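Local coordinates for p800 reaction center core protein (Heliobacterium modesticaldum, PDB 5V8K) that forms the homodimeric core of a photosynthetic reaction center, holding its bacteriochlorophylls and binding a [4Fe-4S] cluster that probably takes part in electron transfer, at residues A416-C424 against C433-F441; Y442-A453 against C583-M594. All coordinates share one frame; numbering follows the deposited sequence.

Contact 1 (A416-C424 against C433-F441); sequences AKRDGEFPC and CSISLVDQF. With SF4 (iron/sulfur cluster), chain B; GBF (Bacteriochlorophyll g), chain C.
C424 and C433 lie side by side at the two ends of the loop between them, their CA atoms 4.1 Å apart, and each sends its sulfur to a different iron of the [4Fe-4S] cluster. C424 SG meets FE2 at 2.4 Å, while C433 SG holds FE1.

Hydrogen bonds then run from the cluster end to the start of helix 437-447. S434 N gives to P423 O (3.0 Å), S436 OG to F422 O (2.9 Å, 155° at the oxygen), and V438 N to G420 O (2.9 Å). S436 is the N-cap, its OG also accepting weakly from D439 N. D419 turns the loop itself: its OD1 accepts from E421 N above the carboxylate plane, an Asx turn, and from F422 N through the syn lone pair, completing an Asx motif. One water bridges D419 O to L437 N, another E421 O to D439 OD1.

K417, E421 and D439 are buried, with partners beyond the two segments. The extended K417 chain brings NZ to I435 O (2.8 Å); the same amine hydrogen-bonds F402 O and forms a salt bridge with E548 of the second subunit. D439 OD2 is salt-bridged to K579, and E421 to K576, with E421 OE2 also accepting from E8 N.

Apolar contact centres on the F422 ring, whose CG stands between the backbone N and the carbonyl carbon (chi1 71°). S436 CB sits over one face, 4.0 Å from the ring centroid, as a CH-pi contact, while F422 CE2 touches I435 CG1 at 3.7 Å.

The two cysteines bracketing a glycine-rich loop ahead of a transmembrane helix match the interpolypeptide FX-type cluster motif of type I reaction centers, in which the second subunit would supply the other two ligands.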
# COMPACT_ATOMS: atom_id res chain seq x y z
N ALA A 416 25.79 -1.83 -24.60
CA ALA A 416 24.65 -0.93 -24.67
C ALA A 416 23.38 -1.70 -24.30
O ALA A 416 23.28 -2.90 -24.54
CB ALA A 416 24.53 -0.33 -26.08
N LYS A 417 22.42 -0.99 -23.71
CA LYS A 417 21.09 -1.56 -23.53
C LYS A 417 20.52 -1.91 -24.91
O LYS A 417 20.66 -1.14 -25.85
CB LYS A 417 20.22 -0.55 -22.80
CG LYS A 417 20.70 -0.30 -21.38
CD LYS A 417 19.95 0.82 -20.72
CE LYS A 417 20.58 1.20 -19.38
NZ LYS A 417 19.81 2.22 -18.63
N ARG A 418 19.94 -3.10 -25.06
CA ARG A 418 19.55 -3.57 -26.39
C ARG A 418 18.44 -2.72 -27.00
O ARG A 418 18.53 -2.32 -28.17
CB ARG A 418 19.15 -5.05 -26.31
CG ARG A 418 18.12 -5.52 -27.37
CD ARG A 418 17.56 -6.94 -27.07
NE ARG A 418 17.18 -7.07 -25.65
CZ ARG A 418 17.67 -7.98 -24.81
NH1 ARG A 418 18.55 -8.89 -25.23
NH2 ARG A 418 17.27 -8.00 -23.55
N ASP A 419 17.39 -2.41 -26.24
CA ASP A 419 16.27 -1.63 -26.77
C ASP A 419 15.63 -0.86 -25.63
O ASP A 419 16.16 -0.81 -24.51
CB ASP A 419 15.28 -2.54 -27.48
CG ASP A 419 14.71 -3.61 -26.57
OD1 ASP A 419 14.45 -3.32 -25.39
OD2 ASP A 419 14.51 -4.74 -27.05
N GLY A 420 14.48 -0.26 -25.91
CA GLY A 420 13.77 0.56 -24.98
C GLY A 420 12.72 -0.12 -24.14
O GLY A 420 12.09 0.54 -23.31
N GLU A 421 12.51 -1.43 -24.32
CA GLU A 421 11.36 -2.10 -23.71
C GLU A 421 11.68 -3.33 -22.90
O GLU A 421 10.79 -3.80 -22.18
CB GLU A 421 10.33 -2.50 -24.79
CG GLU A 421 10.88 -3.38 -25.91
CD GLU A 421 9.78 -3.91 -26.86
OE1 GLU A 421 8.83 -4.54 -26.36
OE2 GLU A 421 9.87 -3.72 -28.09
N PHE A 422 12.90 -3.87 -22.98
CA PHE A 422 13.25 -5.08 -22.24
C PHE A 422 13.06 -4.85 -20.74
O PHE A 422 13.27 -3.74 -20.24
CB PHE A 422 14.69 -5.51 -22.55
CG PHE A 422 15.78 -4.60 -21.98
CD1 PHE A 422 16.19 -3.47 -22.67
CD2 PHE A 422 16.40 -4.89 -20.77
CE1 PHE A 422 17.16 -2.65 -22.18
CE2 PHE A 422 17.39 -4.06 -20.27
CZ PHE A 422 17.76 -2.93 -20.96
N PRO A 423 12.61 -5.87 -20.00
CA PRO A 423 12.19 -5.65 -18.63
C PRO A 423 13.31 -5.77 -17.61
O PRO A 423 13.22 -5.20 -16.53
CB PRO A 423 11.14 -6.74 -18.40
CG PRO A 423 11.60 -7.87 -19.31
CD PRO A 423 12.30 -7.24 -20.47
N CYS A 424 14.34 -6.55 -17.95
CA CYS A 424 15.44 -6.87 -17.05
C CYS A 424 16.45 -7.69 -17.83
O CYS A 424 16.20 -8.11 -18.97
CB CYS A 424 14.92 -7.65 -15.84
SG CYS A 424 14.61 -9.35 -16.25
N CYS A 433 16.61 -5.44 -12.87
CA CYS A 433 15.29 -5.06 -13.35
C CYS A 433 15.15 -3.56 -13.55
O CYS A 433 15.54 -2.76 -12.69
CB CYS A 433 14.19 -5.50 -12.39
SG CYS A 433 14.57 -6.41 -10.91
N SER A 434 14.49 -3.21 -14.66
CA SER A 434 13.95 -1.88 -14.93
C SER A 434 15.01 -0.81 -15.15
O SER A 434 14.87 0.30 -14.65
CB SER A 434 13.01 -1.46 -13.82
OG SER A 434 11.81 -2.19 -13.92
N ILE A 435 16.03 -1.13 -15.95
CA ILE A 435 16.93 -0.14 -16.49
C ILE A 435 16.53 0.40 -17.88
O ILE A 435 17.13 1.39 -18.34
CB ILE A 435 18.35 -0.74 -16.53
CG1 ILE A 435 18.41 -2.02 -17.38
CG2 ILE A 435 18.81 -1.07 -15.12
CD1 ILE A 435 19.82 -2.59 -17.58
N SER A 436 15.52 -0.18 -18.53
CA SER A 436 15.17 0.27 -19.87
C SER A 436 14.38 1.59 -19.84
O SER A 436 13.90 2.06 -18.80
CB SER A 436 14.33 -0.78 -20.59
OG SER A 436 13.04 -0.82 -20.03
N LEU A 437 14.27 2.17 -21.03
CA LEU A 437 13.55 3.43 -21.25
C LEU A 437 12.10 3.34 -20.78
O LEU A 437 11.64 4.20 -20.00
CB LEU A 437 13.67 3.79 -22.75
CG LEU A 437 13.00 4.99 -23.44
CD1 LEU A 437 11.70 4.60 -23.91
CD2 LEU A 437 12.73 6.17 -22.56
N VAL A 438 11.37 2.29 -21.17
CA VAL A 438 9.95 2.23 -20.81
C VAL A 438 9.79 2.01 -19.30
O VAL A 438 8.84 2.50 -18.68
CB VAL A 438 9.19 1.18 -21.65
CG1 VAL A 438 9.45 -0.26 -21.17
CG2 VAL A 438 7.74 1.49 -21.64
N ASP A 439 10.74 1.32 -18.67
CA ASP A 439 10.60 1.06 -17.24
C ASP A 439 10.86 2.34 -16.43
O ASP A 439 10.27 2.53 -15.37
CB ASP A 439 11.53 -0.08 -16.84
CG ASP A 439 11.07 -1.45 -17.41
OD1 ASP A 439 9.87 -1.59 -17.79
OD2 ASP A 439 11.91 -2.38 -17.49
N GLN A 440 11.65 3.27 -16.97
CA GLN A 440 11.79 4.59 -16.36
C GLN A 440 10.56 5.46 -16.62
O GLN A 440 10.22 6.33 -15.81
CB GLN A 440 13.05 5.29 -16.85
CG GLN A 440 14.35 4.63 -16.40
CD GLN A 440 14.50 4.67 -14.88
OE1 GLN A 440 14.40 5.73 -14.24
NE2 GLN A 440 14.71 3.51 -14.28
N PHE A 441 9.89 5.26 -17.76
CA PHE A 441 8.59 5.89 -17.97
C PHE A 441 7.61 5.52 -16.86
O PHE A 441 6.98 6.39 -16.26
CB PHE A 441 8.02 5.51 -19.33
CG PHE A 441 6.53 5.74 -19.44
CD1 PHE A 441 6.05 7.00 -19.65
CD2 PHE A 441 5.65 4.71 -19.24
CE1 PHE A 441 4.69 7.24 -19.72
CE2 PHE A 441 4.26 4.92 -19.28
CZ PHE A 441 3.77 6.19 -19.53
FE1 SF4 B . 14.21 -8.75 -11.54
FE2 SF4 B . 14.03 -9.92 -14.04
FE3 SF4 B . 12.32 -10.72 -12.07
FE4 SF4 B . 15.02 -11.34 -11.91
S1 SF4 B . 13.49 -12.05 -13.56
S2 SF4 B . 13.71 -10.52 -10.22
S3 SF4 B . 15.99 -9.52 -12.81
S4 SF4 B . 12.42 -8.66 -13.02
MG GBF C . 1.84 7.11 -26.89
CHA GBF C . 3.16 3.89 -27.51
CHB GBF C . 0.79 7.18 -30.04
CHC GBF C . -0.08 9.82 -25.91
CHD GBF C . 2.62 6.49 -23.46
NA GBF C . 2.05 5.88 -28.45
C1A GBF C . 2.48 4.62 -28.61
C2A GBF C . 2.55 4.06 -30.01
C3A GBF C . 2.08 5.28 -30.81
C4A GBF C . 1.60 6.15 -29.69
CMA GBF C . 3.21 5.97 -31.57
CAA GBF C . 1.70 2.83 -30.32
CBA GBF C . 0.25 3.02 -29.92
CGA GBF C . -0.64 1.97 -30.55
O1A GBF C . -0.25 1.34 -31.53
O2A GBF C . -2.05 2.19 -30.40
NB GBF C . 0.50 8.30 -27.86
C1B GBF C . 0.25 8.26 -29.19
C2B GBF C . -0.54 9.36 -29.56
C3B GBF C . -0.79 10.08 -28.38
C4B GBF C . -0.10 9.39 -27.35
CMB GBF C . -1.04 9.62 -30.97
CAB GBF C . -1.57 11.34 -28.21
CBB GBF C . -2.03 12.19 -29.14
NC GBF C . 1.46 8.00 -25.09
C1C GBF C . 0.62 9.02 -24.86
C2C GBF C . 0.21 9.49 -23.51
C3C GBF C . 1.03 8.42 -22.93
C4C GBF C . 1.75 7.63 -23.82
CMC GBF C . 0.79 10.88 -23.33
CAC GBF C . 1.14 8.18 -21.47
CBC GBF C . 0.43 8.99 -20.42
ND GBF C . 2.59 5.66 -25.71
C1D GBF C . 2.98 5.48 -24.46
C2D GBF C . 3.80 4.20 -23.95
C3D GBF C . 3.79 3.73 -25.25
C4D GBF C . 3.12 4.51 -26.25
CMD GBF C . 4.39 3.78 -22.64
CAD GBF C . 4.12 2.44 -25.90
OBD GBF C . 4.93 1.52 -25.62
CBD GBF C . 3.76 2.54 -27.36
CGD GBF C . 4.99 2.52 -28.17
O1D GBF C . 5.39 1.56 -28.79
O2D GBF C . 5.72 3.75 -28.25
CED GBF C . 7.08 3.64 -28.62
C1 GBF C . -2.97 1.10 -30.40
C2 GBF C . -4.36 1.65 -30.16
C3 GBF C . -5.22 1.89 -31.16
C4 GBF C . -4.82 1.61 -32.60
C5 GBF C . -6.58 2.45 -30.79
C6 GBF C . -7.66 2.01 -31.77
C7 GBF C . -9.03 2.24 -31.18
C8 GBF C . -10.01 1.31 -31.18
C9 GBF C . -9.81 -0.04 -31.80
C10 GBF C . -11.37 1.61 -30.59
C11 GBF C . -11.29 2.21 -29.19
C12 GBF C . -12.45 3.16 -28.98
C13 GBF C . -12.63 3.71 -27.78
C14 GBF C . -11.67 3.35 -26.68
C15 GBF C . -13.77 4.67 -27.51
O HOH W 1 16.52 1.42 -23.04
O HOH W 2 9.12 -3.46 -19.67

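Contact 2 (Y442-A453 against C583-M594); sequences YLAIFFSLQVIA and CFLFFKMTIVCM. With GBF (Bacteriochlorophyll g), chain D.
F446 and F586 form a T-shaped pair: the edge of F446, led by CE1, points at one face of F586, with centroids 5.1 Å apart and planes at 82°. One face of F446 carries the sulfur of C583, 4.3 Å from SG to the ring centroid, and L449 CD1 lies at the edge of F586. F587, with CG anti to its backbone N (chi1 -176°), extends across to the other helix; I445 CG2 lies over one face, 4.0 Å from the centroid, and I591 CG1 of its own helix over the other, while I452 CD1 meets its edge at CZ (3.6 Å).

Aliphatic branches fill in around the rings. L449 sends CD2 to F587 CE1 and, tip to tip, to T590 CG2 (3.9 Å). Farther along, I452 CG2 packs against M594 SD, whose CE bends round to A453. No hydrogen bond crosses between the segments; the S448 and T590 hydroxyls turn back on their own segments, S448 OG to I445 O (2.7 Å) and T590 OG1 to F586 O.

On the flank, Q450 OE1 takes a bond from the water that ligates the magnesium of a bacteriochlorophyll g.

This is near-parallel packing of two membrane-spanning helices through aromatic and aliphatic side chains: 442-447 and 583-594 run 16° apart and their axes approach to 9.9 Å. Around them, helix 258-291 covers I445 and S448, helix 376-401 backs A444 and F447, helix 520-539 meets F586 through W532, and F540 of the second subunit also packs on F586.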
# COMPACT_ATOMS: atom_id res chain seq x y z
N TYR A 442 7.46 4.22 -16.57
CA TYR A 442 6.56 3.80 -15.50
C TYR A 442 6.97 4.44 -14.19
O TYR A 442 6.10 4.83 -13.39
CB TYR A 442 6.55 2.28 -15.33
CG TYR A 442 6.20 1.48 -16.53
CD1 TYR A 442 5.11 1.81 -17.32
CD2 TYR A 442 6.96 0.39 -16.90
CE1 TYR A 442 4.81 1.09 -18.44
CE2 TYR A 442 6.66 -0.37 -18.04
CZ TYR A 442 5.55 -0.01 -18.80
OH TYR A 442 5.24 -0.70 -19.98
N LEU A 443 8.29 4.49 -13.90
CA LEU A 443 8.72 4.98 -12.61
C LEU A 443 8.40 6.46 -12.48
O LEU A 443 8.04 6.93 -11.40
CB LEU A 443 10.25 4.72 -12.43
CG LEU A 443 10.90 4.99 -11.08
CD1 LEU A 443 10.21 4.18 -9.97
CD2 LEU A 443 12.41 4.70 -11.06
N ALA A 444 8.50 7.22 -13.57
CA ALA A 444 8.11 8.62 -13.49
C ALA A 444 6.61 8.77 -13.20
O ALA A 444 6.21 9.63 -12.40
CB ALA A 444 8.51 9.35 -14.76
N ILE A 445 5.78 7.89 -13.78
CA ILE A 445 4.35 7.89 -13.46
C ILE A 445 4.14 7.67 -11.97
O ILE A 445 3.33 8.36 -11.34
CB ILE A 445 3.61 6.82 -14.29
CG1 ILE A 445 3.69 7.12 -15.81
CG2 ILE A 445 2.17 6.69 -13.81
CD1 ILE A 445 2.92 8.40 -16.25
N PHE A 446 4.82 6.68 -11.39
CA PHE A 446 4.75 6.40 -9.95
C PHE A 446 5.17 7.62 -9.14
O PHE A 446 4.49 8.02 -8.19
CB PHE A 446 5.69 5.24 -9.57
CG PHE A 446 5.18 3.86 -9.91
CD1 PHE A 446 4.01 3.39 -9.36
CD2 PHE A 446 5.92 3.03 -10.72
CE1 PHE A 446 3.53 2.08 -9.67
CE2 PHE A 446 5.47 1.73 -11.06
CZ PHE A 446 4.26 1.27 -10.53
N PHE A 447 6.35 8.16 -9.44
CA PHE A 447 6.90 9.29 -8.70
C PHE A 447 6.01 10.53 -8.79
O PHE A 447 6.02 11.39 -7.89
CB PHE A 447 8.31 9.63 -9.23
CG PHE A 447 9.44 8.72 -8.72
CD1 PHE A 447 9.20 7.53 -8.05
CD2 PHE A 447 10.75 9.10 -8.90
CE1 PHE A 447 10.26 6.72 -7.60
CE2 PHE A 447 11.82 8.29 -8.45
CZ PHE A 447 11.55 7.11 -7.79
N SER A 448 5.25 10.66 -9.88
CA SER A 448 4.44 11.86 -10.11
C SER A 448 3.35 12.02 -9.06
O SER A 448 2.80 13.12 -8.92
CB SER A 448 3.81 11.86 -11.51
OG SER A 448 2.70 10.95 -11.60
N LEU A 449 3.05 10.97 -8.32
CA LEU A 449 2.18 11.11 -7.16
C LEU A 449 2.72 12.05 -6.10
O LEU A 449 1.92 12.58 -5.32
CB LEU A 449 1.91 9.75 -6.51
CG LEU A 449 1.17 8.80 -7.46
CD1 LEU A 449 1.04 7.43 -6.86
CD2 LEU A 449 -0.23 9.33 -7.81
N GLN A 450 4.05 12.28 -6.05
CA GLN A 450 4.59 13.30 -5.15
C GLN A 450 4.33 14.72 -5.62
O GLN A 450 4.61 15.67 -4.86
CB GLN A 450 6.10 13.06 -4.99
CG GLN A 450 6.42 11.82 -4.25
CD GLN A 450 5.57 11.73 -3.04
OE1 GLN A 450 4.60 10.99 -3.01
NE2 GLN A 450 5.87 12.55 -2.04
N VAL A 451 3.83 14.90 -6.83
CA VAL A 451 3.32 16.19 -7.29
C VAL A 451 1.80 16.27 -7.09
O VAL A 451 1.29 17.22 -6.49
CB VAL A 451 3.69 16.41 -8.78
CG1 VAL A 451 3.14 17.70 -9.28
CG2 VAL A 451 5.22 16.33 -8.98
N ILE A 452 1.08 15.24 -7.53
CA ILE A 452 -0.37 15.28 -7.55
C ILE A 452 -0.94 15.33 -6.13
O ILE A 452 -1.85 16.11 -5.85
CB ILE A 452 -0.91 14.08 -8.35
CG1 ILE A 452 -0.51 14.26 -9.82
CG2 ILE A 452 -2.46 13.99 -8.26
CD1 ILE A 452 -0.60 12.98 -10.66
N ALA A 453 -0.42 14.51 -5.22
CA ALA A 453 -1.07 14.42 -3.91
C ALA A 453 -0.91 15.70 -3.11
O ALA A 453 -1.93 16.28 -2.70
CB ALA A 453 -0.54 13.21 -3.15
N CYS A 583 1.35 -0.58 -13.31
CA CYS A 583 1.57 0.84 -13.16
C CYS A 583 0.30 1.62 -13.48
O CYS A 583 -0.10 2.50 -12.72
CB CYS A 583 2.74 1.29 -14.03
SG CYS A 583 3.01 3.09 -14.08
N PHE A 584 -0.33 1.30 -14.61
CA PHE A 584 -1.57 1.97 -15.00
C PHE A 584 -2.60 1.92 -13.87
O PHE A 584 -3.17 2.95 -13.49
CB PHE A 584 -2.16 1.35 -16.28
CG PHE A 584 -3.48 1.92 -16.63
CD1 PHE A 584 -3.55 3.14 -17.27
CD2 PHE A 584 -4.64 1.30 -16.24
CE1 PHE A 584 -4.75 3.72 -17.58
CE2 PHE A 584 -5.87 1.89 -16.55
CZ PHE A 584 -5.90 3.10 -17.23
N LEU A 585 -2.87 0.73 -13.34
CA LEU A 585 -3.88 0.58 -12.31
C LEU A 585 -3.46 1.13 -10.94
O LEU A 585 -4.33 1.57 -10.17
CB LEU A 585 -4.26 -0.89 -12.17
CG LEU A 585 -5.07 -1.49 -13.31
CD1 LEU A 585 -5.27 -2.97 -13.03
CD2 LEU A 585 -6.44 -0.79 -13.50
N PHE A 586 -2.17 1.05 -10.59
CA PHE A 586 -1.70 1.60 -9.33
C PHE A 586 -1.94 3.10 -9.31
O PHE A 586 -2.58 3.64 -8.39
CB PHE A 586 -0.19 1.25 -9.18
CG PHE A 586 0.41 1.63 -7.90
CD1 PHE A 586 0.70 2.93 -7.62
CD2 PHE A 586 0.73 0.66 -6.99
CE1 PHE A 586 1.32 3.28 -6.42
CE2 PHE A 586 1.36 0.98 -5.79
CZ PHE A 586 1.64 2.31 -5.50
N PHE A 587 -1.52 3.69 -10.39
CA PHE A 587 -1.66 5.13 -10.61
C PHE A 587 -3.17 5.58 -10.65
O PHE A 587 -3.59 6.45 -9.96
CB PHE A 587 -0.97 5.64 -11.89
CG PHE A 587 -1.04 7.15 -12.08
CD1 PHE A 587 -0.24 8.00 -11.35
CD2 PHE A 587 -1.87 7.72 -13.03
CE1 PHE A 587 -0.29 9.33 -11.55
CE2 PHE A 587 -1.91 9.07 -13.21
CZ PHE A 587 -1.11 9.87 -12.48
N LYS A 588 -3.98 4.93 -11.46
CA LYS A 588 -5.37 5.33 -11.62
C LYS A 588 -6.21 5.02 -10.39
O LYS A 588 -7.14 5.76 -10.08
CB LYS A 588 -5.99 4.67 -12.86
CG LYS A 588 -5.58 5.37 -14.16
CD LYS A 588 -6.02 6.86 -14.15
CE LYS A 588 -5.74 7.62 -15.43
NZ LYS A 588 -6.37 9.01 -15.28
N MET A 589 -5.95 3.91 -9.70
CA MET A 589 -6.71 3.66 -8.48
C MET A 589 -6.39 4.68 -7.38
O MET A 589 -7.27 5.05 -6.59
CB MET A 589 -6.48 2.24 -7.97
CG MET A 589 -7.09 1.14 -8.83
SD MET A 589 -8.86 1.27 -9.11
CE MET A 589 -8.78 1.93 -10.72
N THR A 590 -5.15 5.17 -7.34
CA THR A 590 -4.84 6.29 -6.46
C THR A 590 -5.66 7.51 -6.85
O THR A 590 -6.27 8.17 -6.00
CB THR A 590 -3.36 6.61 -6.52
OG1 THR A 590 -2.58 5.48 -6.08
CG2 THR A 590 -3.08 7.78 -5.66
N ILE A 591 -5.73 7.80 -8.15
CA ILE A 591 -6.50 8.93 -8.63
C ILE A 591 -8.00 8.76 -8.30
O ILE A 591 -8.69 9.74 -7.98
CB ILE A 591 -6.26 9.15 -10.14
CG1 ILE A 591 -4.79 9.47 -10.44
CG2 ILE A 591 -7.12 10.30 -10.66
CD1 ILE A 591 -4.14 10.46 -9.54
N VAL A 592 -8.53 7.53 -8.37
CA VAL A 592 -9.94 7.30 -8.03
C VAL A 592 -10.21 7.71 -6.58
O VAL A 592 -11.24 8.31 -6.26
CB VAL A 592 -10.33 5.82 -8.23
CG1 VAL A 592 -11.62 5.49 -7.47
CG2 VAL A 592 -10.45 5.48 -9.71
N CYS A 593 -9.28 7.35 -5.69
CA CYS A 593 -9.43 7.68 -4.28
C CYS A 593 -9.44 9.19 -4.09
O CYS A 593 -10.29 9.73 -3.35
CB CYS A 593 -8.29 7.02 -3.50
SG CYS A 593 -8.45 5.21 -3.37
N MET A 594 -8.57 9.89 -4.81
CA MET A 594 -8.51 11.35 -4.74
C MET A 594 -9.76 11.95 -5.35
O MET A 594 -10.25 12.97 -4.87
CB MET A 594 -7.25 11.86 -5.45
CG MET A 594 -5.95 11.44 -4.73
SD MET A 594 -4.54 12.05 -5.63
CE MET A 594 -4.57 13.61 -4.87
MG GBF D . 4.91 8.48 0.16
CHA GBF D . 3.08 7.42 2.96
CHB GBF D . 6.42 10.70 2.10
CHC GBF D . 7.25 8.72 -2.37
CHD GBF D . 3.50 5.76 -1.63
NA GBF D . 4.72 9.05 2.08
C1A GBF D . 3.84 8.69 3.06
C2A GBF D . 3.81 9.47 4.37
C3A GBF D . 4.91 10.49 4.07
C4A GBF D . 5.35 10.07 2.64
CMA GBF D . 4.32 11.88 4.11
CAA GBF D . 4.07 8.78 5.72
CBA GBF D . 3.72 9.72 6.86
CGA GBF D . 5.00 10.25 7.50
O1A GBF D . 6.13 9.91 7.15
O2A GBF D . 4.83 11.08 8.66
NB GBF D . 6.64 9.51 -0.05
C1B GBF D . 7.06 10.48 0.78
C2B GBF D . 8.19 11.12 0.22
C3B GBF D . 8.39 10.52 -1.03
C4B GBF D . 7.38 9.55 -1.17
CMB GBF D . 8.94 12.24 0.85
CAB GBF D . 9.37 10.85 -2.08
CBB GBF D . 10.10 11.90 -2.16
NC GBF D . 5.36 7.39 -1.53
C1C GBF D . 6.20 7.71 -2.51
C2C GBF D . 6.25 7.11 -3.89
C3C GBF D . 5.08 6.29 -3.52
C4C GBF D . 4.61 6.48 -2.23
CMC GBF D . 6.08 8.12 -5.00
CAC GBF D . 4.42 5.34 -4.44
CBC GBF D . 4.86 5.00 -5.88
ND GBF D . 3.60 7.02 0.44
C1D GBF D . 3.15 5.98 -0.22
C2D GBF D . 2.28 4.86 0.48
C3D GBF D . 2.34 5.59 1.67
C4D GBF D . 3.07 6.81 1.68
CMD GBF D . 1.68 3.60 -0.05
CAD GBF D . 1.69 5.53 2.98
OBD GBF D . 1.16 4.55 3.61
CBD GBF D . 2.16 6.67 3.85
CGD GBF D . 0.96 7.43 4.36
O1D GBF D . 0.54 8.50 3.90
O2D GBF D . 0.20 6.83 5.42
CED GBF D . -1.04 7.40 5.80
C1 GBF D . 5.97 11.56 9.36
C2 GBF D . 6.50 10.50 10.26
C3 GBF D . 6.26 10.54 11.58
C4 GBF D . 5.39 11.62 12.16
C5 GBF D . 6.82 9.47 12.47
C6 GBF D . 7.92 9.98 13.42
C7 GBF D . 9.17 10.31 12.63
C8 GBF D . 10.41 9.89 12.96
C9 GBF D . 10.67 9.00 14.12
C10 GBF D . 11.57 10.26 12.08
C11 GBF D . 11.42 9.40 10.84
C12 GBF D . 11.74 7.99 11.24
C13 GBF D . 11.03 6.94 10.82
C14 GBF D . 11.48 5.61 11.28
C15 GBF D . 9.83 7.05 9.97
O HOH W 3 3.35 10.24 -0.93

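In the fold
Contacts 1 and 2 follow in series on helix 437-447: contact 1 ties its beginning to the cluster loop, and contact 2 continues down its membrane span, with centres about 20 Å apart. Helix 575-599 links them again, since its first turns touch P423 and C424 before its later residues form contact 2. Contact 1 lies at the [4Fe-4S] cluster, though F441 carries a bacteriochlorophyll g methyl (CMD) over one ring face; in contact 2 the T590 side chain is about 3 Å from a bacteriochlorophyll g'. A phospholipid touches both, meeting E421 and F441, then Y442, I445 and F584. At the far end, the M594 side chain is about 9 Å from that of calcium ligand D460.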